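Local coordinates for protein fatty acid amide hydrolase (Candida albicans, PDB 6KVR) that probably hydrolyses monocarboxylic acid amides to the carboxylate and ammonium, as a serine hydrolase of the amidase signature family, at residues Y517-R520 and E524-E527; T419-N424 and E477-S482. All blocks are in the same frame, centred on the assembly; numbering follows the deposited sequence.

Contact 1 of 2, residues Y517-R520 and E524-E527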
loop_
_atom_site.group_PDB
_atom_site.type_symbol
_atom_site.label_atom_id
_atom_site.label_comp_id
_atom_site.label_asym_id
_atom_site.label_seq_id
_atom_site.Cartn_x
_atom_site.Cartn_y
_atom_site.Cartn_z
ATOM N N TYR A 517 -3.153 36.315 23.713
ATOM C CA TYR A 517 -3.167 34.880 23.470
ATOM C C TYR A 517 -2.299 34.150 24.496
ATOM O O TYR A 517 -1.215 34.614 24.870
ATOM C CB TYR A 517 -2.681 34.611 22.044
ATOM C CG TYR A 517 -2.855 33.191 21.560
ATOM C CD1 TYR A 517 -4.120 32.681 21.261
ATOM C CD2 TYR A 517 -1.753 32.366 21.381
ATOM C CE1 TYR A 517 -4.278 31.373 20.809
ATOM C CE2 TYR A 517 -1.895 31.065 20.924
ATOM C CZ TYR A 517 -3.154 30.573 20.641
ATOM O OH TYR A 517 -3.272 29.278 20.199
ATOM N N LYS A 518 -2.795 33.014 24.972
ATOM C CA LYS A 518 -2.055 32.130 25.864
ATOM C C LYS A 518 -1.502 30.970 25.039
ATOM O O LYS A 518 -2.271 30.210 24.442
ATOM C CB LYS A 518 -2.965 31.619 26.981
ATOM C CG LYS A 518 -2.393 30.477 27.815
ATOM C CD LYS A 518 -3.219 30.264 29.089
ATOM C CE LYS A 518 -4.576 29.613 28.774
ATOM N NZ LYS A 518 -5.723 30.219 29.529
ATOM N N TYR A 519 -0.177 30.849 24.984
ATOM C CA TYR A 519 0.436 29.825 24.148
ATOM C C TYR A 519 0.193 28.441 24.734
ATOM O O TYR A 519 0.216 28.249 25.953
ATOM C CB TYR A 519 1.936 30.085 24.004
ATOM C CG TYR A 519 2.254 31.272 23.140
ATOM C CD1 TYR A 519 1.854 31.306 21.816
ATOM C CD2 TYR A 519 2.944 32.373 23.650
ATOM C CE1 TYR A 519 2.118 32.404 21.015
ATOM C CE2 TYR A 519 3.222 33.476 22.850
ATOM C CZ TYR A 519 2.804 33.482 21.531
ATOM O OH TYR A 519 3.070 34.568 20.717
ATOM N N ARG A 520 -0.044 27.468 23.856
ATOM C CA ARG A 520 -0.245 26.087 24.292
ATOM C C ARG A 520 1.047 25.291 24.432
ATOM O O ARG A 520 1.024 24.213 25.032
ATOM C CB ARG A 520 -1.144 25.346 23.309
ATOM C CG ARG A 520 -2.371 26.087 22.888
ATOM C CD ARG A 520 -2.468 25.976 21.377
ATOM N NE ARG A 520 -3.835 26.070 20.909
ATOM C CZ ARG A 520 -4.188 26.207 19.641
ATOM N NH1 ARG A 520 -3.288 26.372 18.683
ATOM N NH2 ARG A 520 -5.482 26.175 19.327
ATOM N N GLU A 524 4.690 26.537 19.770
ATOM C CA GLU A 524 3.801 27.581 19.276
ATOM C C GLU A 524 4.389 28.955 19.532
ATOM O O GLU A 524 4.292 29.843 18.678
ATOM C CB GLU A 524 2.407 27.478 19.909
ATOM C CG GLU A 524 1.387 28.374 19.187
ATOM C CD GLU A 524 -0.018 28.273 19.762
ATOM O OE1 GLU A 524 -0.139 27.957 20.960
ATOM O OE2 GLU A 524 -0.996 28.505 19.019
ATOM N N GLN A 525 5.002 29.148 20.706
ATOM C CA GLN A 525 5.585 30.444 21.039
ATOM C C GLN A 525 6.787 30.741 20.151
ATOM O O GLN A 525 6.930 31.852 19.624
ATOM C CB GLN A 525 5.996 30.479 22.511
ATOM C CG GLN A 525 6.435 31.860 22.955
ATOM C CD GLN A 525 7.040 31.879 24.337
ATOM O OE1 GLN A 525 6.753 31.027 25.159
ATOM N NE2 GLN A 525 7.895 32.855 24.590
ATOM N N LEU A 526 7.674 29.754 19.998
ATOM C CA LEU A 526 8.800 29.891 19.081
ATOM C C LEU A 526 8.337 30.385 17.707
ATOM O O LEU A 526 8.835 31.396 17.190
ATOM C CB LEU A 526 9.521 28.548 18.976
ATOM C CG LEU A 526 10.690 28.400 18.005
ATOM C CD1 LEU A 526 11.730 29.513 18.184
ATOM C CD2 LEU A 526 11.318 27.025 18.192
ATOM N N GLU A 527 7.343 29.713 17.130
ATOM C CA GLU A 527 6.883 30.069 15.790
ATOM C C GLU A 527 6.212 31.443 15.766
ATOM O O GLU A 527 6.519 32.272 14.904
ATOM C CB GLU A 527 5.923 28.995 15.270
ATOM C CG GLU A 527 6.608 27.712 14.820
ATOM C CD GLU A 527 7.226 27.810 13.411
ATOM O OE1 GLU A 527 6.980 28.810 12.684
ATOM O OE2 GLU A 527 7.956 26.869 13.026
#
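The ring of Tyr-519 lies flat over the backbone and aliphatic stem of Gln-525. Gln-525 CA sits 3.8 Å from the Tyr-519 ring centroid and almost on the ring normal, a CH-pi contact, while Gln-525 CG approaches Tyr-519 CD2 to 3.6 Å. The glutamine amide is turned nearly parallel to the ring, but its polar end leads elsewhere, to Glu-529.

Beside this apolar half, the carboxylate of Glu-524 gathers donors from the loop. With CG anti to the backbone N (chi1 -168°) and the rest of the chain extended, the group reaches straight back to the residues that precede the helix. Arg-520 N gives Glu-524 OE1 a nearly linear bond of 2.9 Å. On the other oxygen, Tyr-517 OH donates to Glu-524 OE2 at 2.7 Å from the syn side, somewhat out of the carboxylate plane. Arg-520 NH1 adds a salt bridge to Glu-524 OE2 at 3.1 Å; its hydrogen bond is weak and bent, although the guanidinium and carboxylate planes are almost parallel. The same guanidinium has Tyr-517 OH above one face, and its NH2 pairs with Asp-349. Arg-354 N also bonds to Glu-524 OE2, so a buried carboxylate is gripped at both oxygens, which would be expected to favour its charged form.

Ser-521, the residue just ahead of helix 522-529, takes Glu-524 N with its OG, as an N-cap serine does. The Ser-x-x-Glu spacing recalls a capping box, except that the carboxylate reaches one residue further back, to Arg-520 N.

Contact 2 of 2, residues T419-N424 and E477-S482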
loop_
_atom_site.group_PDB
_atom_site.type_symbol
_atom_site.label_atom_id
_atom_site.label_comp_id
_atom_site.label_asym_id
_atom_site.label_seq_id
_atom_site.Cartn_x
_atom_site.Cartn_y
_atom_site.Cartn_z
ATOM N N THR A 419 19.067 20.567 10.781
ATOM C CA THR A 419 19.358 19.136 10.815
ATOM C C THR A 419 19.381 18.643 12.253
ATOM O O THR A 419 18.766 17.620 12.576
ATOM C CB THR A 419 20.693 18.850 10.118
ATOM O OG1 THR A 419 20.498 18.844 8.702
ATOM C CG2 THR A 419 21.271 17.515 10.532
ATOM N N LYS A 420 20.081 19.372 13.128
ATOM C CA LYS A 420 19.983 19.140 14.565
ATOM C C LYS A 420 18.523 19.132 15.016
ATOM O O LYS A 420 18.117 18.311 15.843
ATOM C CB LYS A 420 20.767 20.220 15.313
ATOM C CG LYS A 420 22.260 20.282 14.958
ATOM C CD LYS A 420 22.967 21.417 15.723
ATOM C CE LYS A 420 24.483 21.325 15.618
ATOM N NZ LYS A 420 25.172 22.495 16.258
ATOM N N TRP A 421 17.723 20.043 14.467
ATOM C CA TRP A 421 16.314 20.115 14.823
ATOM C C TRP A 421 15.581 18.811 14.482
ATOM O O TRP A 421 14.902 18.231 15.337
ATOM C CB TRP A 421 15.679 21.322 14.113
ATOM C CG TRP A 421 14.222 21.453 14.343
ATOM C CD1 TRP A 421 13.222 21.134 13.464
ATOM C CD2 TRP A 421 13.573 21.899 15.544
ATOM N NE1 TRP A 421 11.993 21.375 14.037
ATOM C CE2 TRP A 421 12.180 21.834 15.316
ATOM C CE3 TRP A 421 14.033 22.352 16.784
ATOM C CZ2 TRP A 421 11.242 22.221 16.280
ATOM C CZ3 TRP A 421 13.101 22.728 17.746
ATOM C CH2 TRP A 421 11.723 22.660 17.489
ATOM N N ASN A 422 15.689 18.336 13.232
ATOM C CA ASN A 422 14.883 17.172 12.858
ATOM C C ASN A 422 15.454 15.870 13.406
ATOM O O ASN A 422 14.703 14.904 13.584
ATOM C CB ASN A 422 14.711 17.080 11.328
ATOM C CG ASN A 422 15.912 16.472 10.629
ATOM O OD1 ASN A 422 16.146 15.252 10.674
ATOM N ND2 ASN A 422 16.678 17.316 9.965
ATOM N N LEU A 423 16.759 15.824 13.697
ATOM C CA LEU A 423 17.315 14.654 14.368
ATOM C C LEU A 423 16.782 14.507 15.786
ATOM O O LEU A 423 16.861 13.411 16.348
ATOM C CB LEU A 423 18.845 14.723 14.372
ATOM C CG LEU A 423 19.431 14.532 12.965
ATOM C CD1 LEU A 423 20.948 14.740 12.937
ATOM C CD2 LEU A 423 19.042 13.155 12.404
ATOM N N ASN A 424 16.203 15.562 16.365
ATOM C CA ASN A 424 15.620 15.477 17.703
ATOM C C ASN A 424 14.088 15.398 17.692
ATOM O O ASN A 424 13.464 15.547 18.752
ATOM C CB ASN A 424 16.088 16.669 18.544
ATOM C CG ASN A 424 17.490 16.459 19.102
ATOM O OD1 ASN A 424 17.651 15.965 20.229
ATOM N ND2 ASN A 424 18.510 16.794 18.303
ATOM N N GLU A 477 14.721 29.046 10.057
ATOM C CA GLU A 477 13.831 29.448 11.150
ATOM C C GLU A 477 12.414 28.928 10.913
ATOM O O GLU A 477 11.428 29.657 11.041
ATOM C CB GLU A 477 13.846 30.974 11.323
ATOM C CG GLU A 477 15.098 31.481 12.051
ATOM C CD GLU A 477 15.035 32.961 12.404
ATOM O OE1 GLU A 477 14.328 33.322 13.371
ATOM O OE2 GLU A 477 15.740 33.753 11.735
ATOM N N VAL A 478 12.292 27.650 10.555
ATOM C CA VAL A 478 10.984 27.025 10.418
ATOM C C VAL A 478 11.030 25.670 11.118
ATOM O O VAL A 478 11.827 24.798 10.750
ATOM C CB VAL A 478 10.540 26.905 8.946
ATOM C CG1 VAL A 478 11.648 26.328 8.054
ATOM C CG2 VAL A 478 9.258 26.111 8.832
ATOM N N TYR A 479 10.172 25.504 12.129
ATOM C CA TYR A 479 10.247 24.437 13.114
ATOM C C TYR A 479 9.016 23.546 13.166
ATOM O O TYR A 479 9.145 22.355 13.466
ATOM C CB TYR A 479 10.459 25.036 14.509
ATOM C CG TYR A 479 11.579 26.060 14.574
ATOM C CD1 TYR A 479 12.907 25.658 14.708
ATOM C CD2 TYR A 479 11.309 27.414 14.502
ATOM C CE1 TYR A 479 13.935 26.580 14.761
ATOM C CE2 TYR A 479 12.324 28.354 14.554
ATOM C CZ TYR A 479 13.631 27.930 14.687
ATOM O OH TYR A 479 14.630 28.860 14.738
ATOM N N ASN A 480 7.829 24.083 12.902
ATOM C CA ASN A 480 6.582 23.344 13.033
ATOM C C ASN A 480 6.069 22.906 11.667
ATOM O O ASN A 480 5.730 23.749 10.824
ATOM C CB ASN A 480 5.524 24.195 13.728
ATOM C CG ASN A 480 4.157 23.593 13.615
ATOM O OD1 ASN A 480 3.969 22.416 13.908
ATOM N ND2 ASN A 480 3.200 24.375 13.150
ATOM N N TRP A 481 5.952 21.594 11.472
ATOM C CA TRP A 481 5.406 21.021 10.244
ATOM C C TRP A 481 3.929 20.588 10.359
ATOM O O TRP A 481 3.408 19.940 9.436
ATOM C CB TRP A 481 6.226 19.800 9.833
ATOM C CG TRP A 481 7.689 20.004 9.598
ATOM C CD1 TRP A 481 8.418 21.152 9.772
ATOM C CD2 TRP A 481 8.615 19.000 9.160
ATOM N NE1 TRP A 481 9.740 20.922 9.459
ATOM C CE2 TRP A 481 9.889 19.610 9.084
ATOM C CE3 TRP A 481 8.488 17.644 8.819
ATOM C CZ2 TRP A 481 11.027 18.919 8.660
ATOM C CZ3 TRP A 481 9.625 16.952 8.408
ATOM C CH2 TRP A 481 10.878 17.599 8.329
ATOM N N SER A 482 3.252 20.904 11.467
ATOM C CA SER A 482 1.974 20.250 11.751
ATOM C C SER A 482 0.956 20.430 10.622
ATOM O O SER A 482 0.155 19.517 10.363
ATOM C CB SER A 482 1.397 20.771 13.075
ATOM O OG SER A 482 1.142 22.166 12.996
#
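Tyr-479 is the residue of 477-482 that meets Trp-421 of helix 417-423, and it does so with both side chain and backbone. Its CB rests on the benzo part of the indole, 3.4 Å from Trp-421 CZ2. Beyond it, the phenol ring presents the CD1 edge to the indole face in a T-shaped pair: the centroids of the Tyr-479 ring and the Trp-421 six-membered ring are 5.1 Å apart, with the planes at 72°. The hydroxyl, at the end of the ring away from the indole, bonds to Lys-417 NZ at the start of the same helix.

The carbonyl of Tyr-479 then takes the indole N-H: Trp-421 NE1 lies 3.1 Å from Tyr-479 O, in the carbonyl plane and on a lone pair. The bond is bent, 136° at the hydrogen, and the oxygen stands somewhat out of the indole plane. A chi1 of 177° swings the Trp-421 indole off the helix toward this loop.

Asn-480 turns away from Trp-421 and shapes the chain instead. Its OD1 accepts from Ser-482 N at 3.0 Å, closing an Asx turn, though the donor stands well above the carbonyl plane. Trp-481 follows at the N-cap of helix 482-490, and Ser-482 OG bonds to Asp-350.

The Trp-421 side chain is about 11 Å from Gly-255, a predicted substrate-binding residue, so the contact is near the predicted site without forming part of it. Leu-523 of helix 522-529 touches the side chains of both Trp-421 and Tyr-479. The bond to Tyr-479 O gives the buried NE1 an acceptor and, together with the edge-to-face contact, restrains how the indole can turn.

Contacts 1 and 2 illustrate how neighbouring interfaces can meet on one element: helix 522-529 carries half of contact 1 and packs against contact 2. Their centres are 16 Å apart on the same side of the chain's centre. Contact 2 closes before contact 1 opens along the sequence, and all four segments belong to the amidase fold. Contact 1 is superficial, contact 2 buried. Three residues on from Glu-524, Glu-527 OE2 reaches the backbone N of Tyr-479 and of Asn-480, each at 2.8 Å in probable hydrogen bonds, while Leu-526, pointing away from loop 517-520, packs on the Tyr-479 ring. Helix 522-529 thus joins a surface loop to the interior segment facing helix 417-423.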